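Local atomic coordinates of metallo-carboxypeptidase (Pseudomonas aeruginosa, PDB entry 4A39), a protein that probably acts as a zinc-dependent carboxypeptidase of the M14 family, removing residues from the C-terminal end of peptides or proteins in the cytosol. Residues Gln15-Phe20 and His53-Gly58; Gly140-Glu145 and Val163-Asp168. All coordinates share one frame; numbering follows the deposited sequence.

Contact 1: Gln15-Phe20 and His53-Gly58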
loop_
_atom_site.group_PDB
_atom_site.type_symbol
_atom_site.label_atom_id
_atom_site.label_comp_id
_atom_site.label_asym_id
_atom_site.label_seq_id
_atom_site.Cartn_x
_atom_site.Cartn_y
_atom_site.Cartn_z
ATOM N N GLN A 15 -25.590 14.894 -7.570
ATOM C CA GLN A 15 -24.346 15.646 -7.700
ATOM C C GLN A 15 -23.170 14.756 -7.322
ATOM O O GLN A 15 -23.228 14.028 -6.335
ATOM C CB GLN A 15 -24.368 16.890 -6.809
ATOM C CG GLN A 15 -25.445 17.891 -7.188
ATOM C CD GLN A 15 -24.986 19.328 -7.029
ATOM O OE1 GLN A 15 -24.658 19.773 -5.926
ATOM N NE2 GLN A 15 -24.956 20.063 -8.136
ATOM N N ILE A 16 -22.112 14.817 -8.124
ATOM C CA ILE A 16 -20.916 14.015 -7.898
ATOM C C ILE A 16 -19.726 14.947 -7.732
ATOM O O ILE A 16 -19.619 15.958 -8.425
ATOM C CB ILE A 16 -20.676 13.054 -9.087
ATOM C CG1 ILE A 16 -21.871 12.105 -9.212
ATOM C CG2 ILE A 16 -19.376 12.278 -8.892
ATOM C CD1 ILE A 16 -21.800 11.138 -10.378
ATOM N N ARG A 17 -18.838 14.610 -6.803
ATOM C CA ARG A 17 -17.670 15.439 -6.547
ATOM C C ARG A 17 -16.505 14.638 -5.973
ATOM O O ARG A 17 -16.686 13.532 -5.456
ATOM C CB ARG A 17 -18.045 16.573 -5.585
ATOM C CG ARG A 17 -18.500 16.117 -4.209
ATOM C CD ARG A 17 -19.094 17.282 -3.420
ATOM N NE ARG A 17 -19.595 16.880 -2.109
ATOM C CZ ARG A 17 -18.828 16.661 -1.044
ATOM N NH1 ARG A 17 -17.512 16.814 -1.122
ATOM N NH2 ARG A 17 -19.379 16.295 0.107
ATOM N N ALA A 18 -15.309 15.206 -6.074
ATOM C CA ALA A 18 -14.102 14.557 -5.571
ATOM C C ALA A 18 -13.188 15.589 -4.922
ATOM O O ALA A 18 -11.970 15.410 -4.885
ATOM C CB ALA A 18 -13.373 13.863 -6.713
ATOM N N ASP A 19 -13.787 16.658 -4.405
ATOM C CA ASP A 19 -13.045 17.740 -3.768
ATOM C C ASP A 19 -12.723 17.437 -2.307
ATOM O O ASP A 19 -13.201 18.110 -1.392
ATOM C CB ASP A 19 -13.837 19.052 -3.882
ATOM C CG ASP A 19 -15.199 18.985 -3.203
ATOM O OD1 ASP A 19 -15.865 17.930 -3.286
ATOM O OD2 ASP A 19 -15.610 20.000 -2.596
ATOM N N PHE A 20 -11.903 16.413 -2.104
ATOM C CA PHE A 20 -11.496 15.993 -0.769
ATOM C C PHE A 20 -10.254 15.106 -0.820
ATOM O O PHE A 20 -9.791 14.723 -1.896
ATOM C CB PHE A 20 -12.651 15.259 -0.070
ATOM C CG PHE A 20 -13.316 14.211 -0.921
ATOM C CD1 PHE A 20 -12.687 12.996 -1.183
ATOM C CD2 PHE A 20 -14.574 14.447 -1.474
ATOM C CE1 PHE A 20 -13.302 12.031 -1.983
ATOM C CE2 PHE A 20 -15.197 13.490 -2.274
ATOM C CZ PHE A 20 -14.561 12.280 -2.529
ATOM N N HIS A 53 -11.887 7.923 -6.722
ATOM C CA HIS A 53 -12.556 8.078 -5.436
ATOM C C HIS A 53 -13.482 9.282 -5.552
ATOM O O HIS A 53 -13.028 10.404 -5.757
ATOM C CB HIS A 53 -11.508 8.309 -4.335
ATOM C CG HIS A 53 -12.078 8.428 -2.955
ATOM N ND1 HIS A 53 -11.312 8.793 -1.868
ATOM C CD2 HIS A 53 -13.333 8.232 -2.481
ATOM C CE1 HIS A 53 -12.068 8.818 -0.785
ATOM N NE2 HIS A 53 -13.298 8.481 -1.129
ATOM N N PHE A 54 -14.785 9.049 -5.433
ATOM C CA PHE A 54 -15.748 10.135 -5.534
ATOM C C PHE A 54 -16.982 9.909 -4.681
ATOM O O PHE A 54 -17.256 8.791 -4.239
ATOM C CB PHE A 54 -16.179 10.362 -6.994
ATOM C CG PHE A 54 -16.812 9.161 -7.645
ATOM C CD1 PHE A 54 -16.028 8.200 -8.275
ATOM C CD2 PHE A 54 -18.199 8.996 -7.637
ATOM C CE1 PHE A 54 -16.613 7.091 -8.891
ATOM C CE2 PHE A 54 -18.793 7.891 -8.250
ATOM C CZ PHE A 54 -17.997 6.937 -8.879
ATOM N N LYS A 55 -17.723 10.987 -4.448
ATOM C CA LYS A 55 -18.943 10.925 -3.654
ATOM C C LYS A 55 -20.146 11.306 -4.508
ATOM O O LYS A 55 -20.064 12.195 -5.357
ATOM C CB LYS A 55 -18.858 11.880 -2.456
ATOM C CG LYS A 55 -17.800 11.521 -1.426
ATOM C CD LYS A 55 -17.916 12.421 -0.202
ATOM C CE LYS A 55 -16.792 12.167 0.786
ATOM N NZ LYS A 55 -16.901 13.047 1.986
ATOM N N VAL A 56 -21.260 10.613 -4.288
ATOM C CA VAL A 56 -22.496 10.899 -5.010
ATOM C C VAL A 56 -23.516 11.347 -3.968
ATOM O O VAL A 56 -23.651 10.722 -2.918
ATOM C CB VAL A 56 -23.043 9.647 -5.738
ATOM C CG1 VAL A 56 -24.225 10.031 -6.621
ATOM C CG2 VAL A 56 -21.948 9.008 -6.580
ATOM N N GLU A 57 -24.228 12.432 -4.242
ATOM C CA GLU A 57 -25.230 12.920 -3.303
ATOM C C GLU A 57 -26.524 13.219 -4.049
ATOM O O GLU A 57 -26.512 13.423 -5.264
ATOM C CB GLU A 57 -24.719 14.183 -2.591
ATOM C CG GLU A 57 -23.383 13.987 -1.893
ATOM C CD GLU A 57 -22.799 15.270 -1.318
ATOM O OE1 GLU A 57 -23.147 16.371 -1.798
ATOM O OE2 GLU A 57 -21.965 15.167 -0.391
ATOM N N GLY A 58 -27.635 13.220 -3.322
ATOM C CA GLY A 58 -28.929 13.501 -3.924
ATOM C C GLY A 58 -29.507 12.397 -4.797
ATOM O O GLY A 58 -30.296 12.669 -5.702
#
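Strands 15-17 and 53-57 run antiparallel, their axes 163° apart, with Gln15-Glu57 and Arg17-Lys55 as hydrogen-bonded pairs flanking the non-hydrogen-bonded pair Ile16-Val56. The straightest of the four backbone bonds is Lys55 N to Arg17 O, 2.9 Å at 173°. On one face, Ile16 lies alongside Val56 and Phe54, its CG2 3.7 Å from Phe54 CD2; Leu38 and Phe67 add to this apolar layer. The other face is polar and aromatic. Arg17, extended from CG to NE, forms salt bridges through NH2 to Glu57 OE2 (2.9 Å), met from above the carboxylate plane, and through NH1 to Asp19 OD1, within the guanidinium plane. This three-residue network fixes the group's rotation and probably offsets the nearby charge of Lys55. Beyond the strand, Phe20 turns back with CG between backbone N and carbonyl carbon. Extended Lys55 crosses one face of its ring: CE sits 4.0 Å from the ring centroid in a CH-pi contact, and NZ makes a cation-pi contact. The edge of Phe20 points at the face of His53 in a T-shaped pair, planes at 65°, with CE1 over that ring's centre, while His53 ND1 bonds Ser22 OG. The alternating pairs are those of a regular antiparallel sheet, with 15-17 an outermost strand of the N-terminal domain's mixed sheet.

Contact 2: Gly140-Glu145 and Val163-Asp168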
loop_
_atom_site.group_PDB
_atom_site.type_symbol
_atom_site.label_atom_id
_atom_site.label_comp_id
_atom_site.label_asym_id
_atom_site.label_seq_id
_atom_site.Cartn_x
_atom_site.Cartn_y
_atom_site.Cartn_z
ATOM N N GLY A 140 1.995 7.022 21.463
ATOM C CA GLY A 140 1.465 6.810 22.799
ATOM C C GLY A 140 1.760 5.400 23.275
ATOM O O GLY A 140 1.470 5.043 24.418
ATOM N N ILE A 141 2.344 4.599 22.387
ATOM C CA ILE A 141 2.694 3.218 22.696
ATOM C C ILE A 141 4.080 3.162 23.324
ATOM O O ILE A 141 4.966 3.944 22.981
ATOM C CB ILE A 141 2.681 2.336 21.419
ATOM C CG1 ILE A 141 1.248 2.221 20.886
ATOM C CG2 ILE A 141 3.249 0.956 21.726
ATOM C CD1 ILE A 141 1.115 1.383 19.619
ATOM N N GLU A 142 4.264 2.230 24.251
ATOM C CA GLU A 142 5.542 2.095 24.926
ATOM C C GLU A 142 6.674 1.725 23.973
ATOM O O GLU A 142 6.555 0.786 23.181
ATOM C CB GLU A 142 5.443 1.039 26.026
ATOM C CG GLU A 142 6.674 0.978 26.903
ATOM C CD GLU A 142 7.065 -0.438 27.247
ATOM O OE1 GLU A 142 6.267 -1.133 27.916
ATOM O OE2 GLU A 142 8.171 -0.858 26.842
ATOM N N GLY A 143 7.768 2.477 24.054
ATOM C CA GLY A 143 8.925 2.208 23.219
ATOM C C GLY A 143 8.901 2.831 21.838
ATOM O O GLY A 143 9.839 2.653 21.060
ATOM N N VAL A 144 7.840 3.570 21.528
ATOM C CA VAL A 144 7.716 4.198 20.215
ATOM C C VAL A 144 8.029 5.689 20.242
ATOM O O VAL A 144 7.518 6.434 21.081
ATOM C CB VAL A 144 6.295 4.008 19.639
ATOM C CG1 VAL A 144 6.219 4.574 18.230
ATOM C CG2 VAL A 144 5.928 2.532 19.639
ATOM N N GLU A 145 8.873 6.118 19.311
ATOM C CA GLU A 145 9.256 7.519 19.212
ATOM C C GLU A 145 9.437 7.925 17.760
ATOM O O GLU A 145 9.679 7.077 16.901
ATOM C CB GLU A 145 10.564 7.764 19.963
ATOM C CG GLU A 145 10.428 7.795 21.473
ATOM C CD GLU A 145 11.768 7.949 22.167
ATOM O OE1 GLU A 145 12.632 8.687 21.641
ATOM O OE2 GLU A 145 11.956 7.341 23.242
ATOM N N VAL A 163 10.658 1.715 16.978
ATOM C CA VAL A 163 10.158 0.949 18.108
ATOM C C VAL A 163 11.390 0.302 18.734
ATOM O O VAL A 163 12.027 -0.557 18.128
ATOM C CB VAL A 163 9.172 -0.149 17.650
ATOM C CG1 VAL A 163 8.563 -0.839 18.856
ATOM C CG2 VAL A 163 8.085 0.456 16.773
ATOM N N ARG A 164 11.738 0.742 19.939
ATOM C CA ARG A 164 12.904 0.219 20.648
ATOM C C ARG A 164 12.539 0.043 22.116
ATOM O O ARG A 164 12.303 1.024 22.824
ATOM C CB ARG A 164 14.075 1.200 20.499
ATOM C CG ARG A 164 15.367 0.806 21.212
ATOM C CD ARG A 164 16.498 1.770 20.826
ATOM N NE ARG A 164 17.751 1.541 21.547
ATOM C CZ ARG A 164 18.606 0.552 21.294
ATOM N NH1 ARG A 164 18.359 -0.319 20.328
ATOM N NH2 ARG A 164 19.719 0.438 22.012
ATOM N N ARG A 165 12.487 -1.204 22.572
ATOM C CA ARG A 165 12.128 -1.484 23.957
ATOM C C ARG A 165 13.275 -2.030 24.800
ATOM O O ARG A 165 13.128 -2.221 26.008
ATOM C CB ARG A 165 10.934 -2.442 23.999
ATOM C CG ARG A 165 9.646 -1.795 23.506
ATOM C CD ARG A 165 8.470 -2.753 23.479
ATOM N NE ARG A 165 7.247 -2.062 23.069
ATOM C CZ ARG A 165 6.085 -2.661 22.834
ATOM N NH1 ARG A 165 5.971 -3.976 22.966
ATOM N NH2 ARG A 165 5.031 -1.943 22.470
ATOM N N HIS A 166 14.412 -2.279 24.161
ATOM C CA HIS A 166 15.597 -2.783 24.854
ATOM C C HIS A 166 16.811 -1.993 24.385
ATOM O O HIS A 166 17.167 -2.025 23.208
ATOM C CB HIS A 166 15.797 -4.274 24.571
ATOM C CG HIS A 166 14.907 -5.164 25.380
ATOM N ND1 HIS A 166 13.532 -5.118 25.295
ATOM C CD2 HIS A 166 15.195 -6.111 26.304
ATOM C CE1 HIS A 166 13.012 -5.997 26.133
ATOM N NE2 HIS A 166 13.999 -6.613 26.756
ATOM N N PRO A 167 17.475 -1.284 25.310
ATOM C CA PRO A 167 18.656 -0.465 25.019
ATOM C C PRO A 167 19.907 -1.205 24.555
ATOM O O PRO A 167 20.983 -0.608 24.475
ATOM C CB PRO A 167 18.884 0.271 26.334
ATOM C CG PRO A 167 18.477 -0.752 27.340
ATOM C CD PRO A 167 17.185 -1.278 26.756
ATOM N N ASP A 168 19.779 -2.491 24.248
ATOM C CA ASP A 168 20.932 -3.264 23.803
ATOM C C ASP A 168 20.657 -4.164 22.598
ATOM O O ASP A 168 21.457 -5.047 22.284
ATOM C CB ASP A 168 21.482 -4.097 24.967
ATOM C CG ASP A 168 20.457 -5.062 25.533
ATOM O OD1 ASP A 168 19.317 -4.629 25.809
ATOM O OD2 ASP A 168 20.797 -6.253 25.712
#
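Arg165 reaches across to the turn at Ile141-Val144 and presents the NE side of its guanidinium to a main-chain oxygen. Its chain leaves with CG anti to the carbonyl carbon (chi1 -69°) and stays extended to NE. Two nitrogens then grip Glu142 O side-on: NE at 2.9 Å, from above the carbonyl plane, and NH2 at 3.2 Å, within it. The oxygen lies near the guanidinium plane, as does Ile141 CG2, which meets the group's edge 3.5 Å from NH2. A further bond from NH2 to Leu197 O helps fix the group's rotation. The Glu142 side chain crosses Arg165 obliquely; its OE2 is 4.1 Å from NE but well out of the guanidinium plane, so any attraction would be electrostatic, without a hydrogen bond. Gly143 passes close beside the arginine stem, its CA 4.1 Å from Arg165 CG; its positive phi (85°) fits the third position of a type II turn. Beyond it, Val144 and Val163 project from the same face of the sheet, their CG2 methyls 4.1 Å apart. Arg164 N donates to Gly143 O at 2.9 Å and 169°, beside this non-hydrogen-bonded pair. The type II turn thus leads into 144-151, an edge strand of the carboxypeptidase domain's mixed sheet, antiparallel to 157-163.

Contacts 1 and 2 follow one another along the chain and do not touch: their centres are 42 Å apart and their nearest atoms about 25 Å. They belong to different beta-sheets and different domains, the N-terminal domain and the zinc carboxypeptidase domain. Residues 15-20 and 53-58 join an outermost strand to its neighbour in the first beta-sheet, whereas 140-145 and 163-168 meet where an outermost strand of the second, 144-151, begins. That second beta-sheet also contains strands 268-275 and 343-350, which carry the zinc ligand His273 and the predicted proton donor/acceptor Glu348. Neither contact includes a residue of the zinc site, His180, Glu183 and His273, or of the inhibitor pocket.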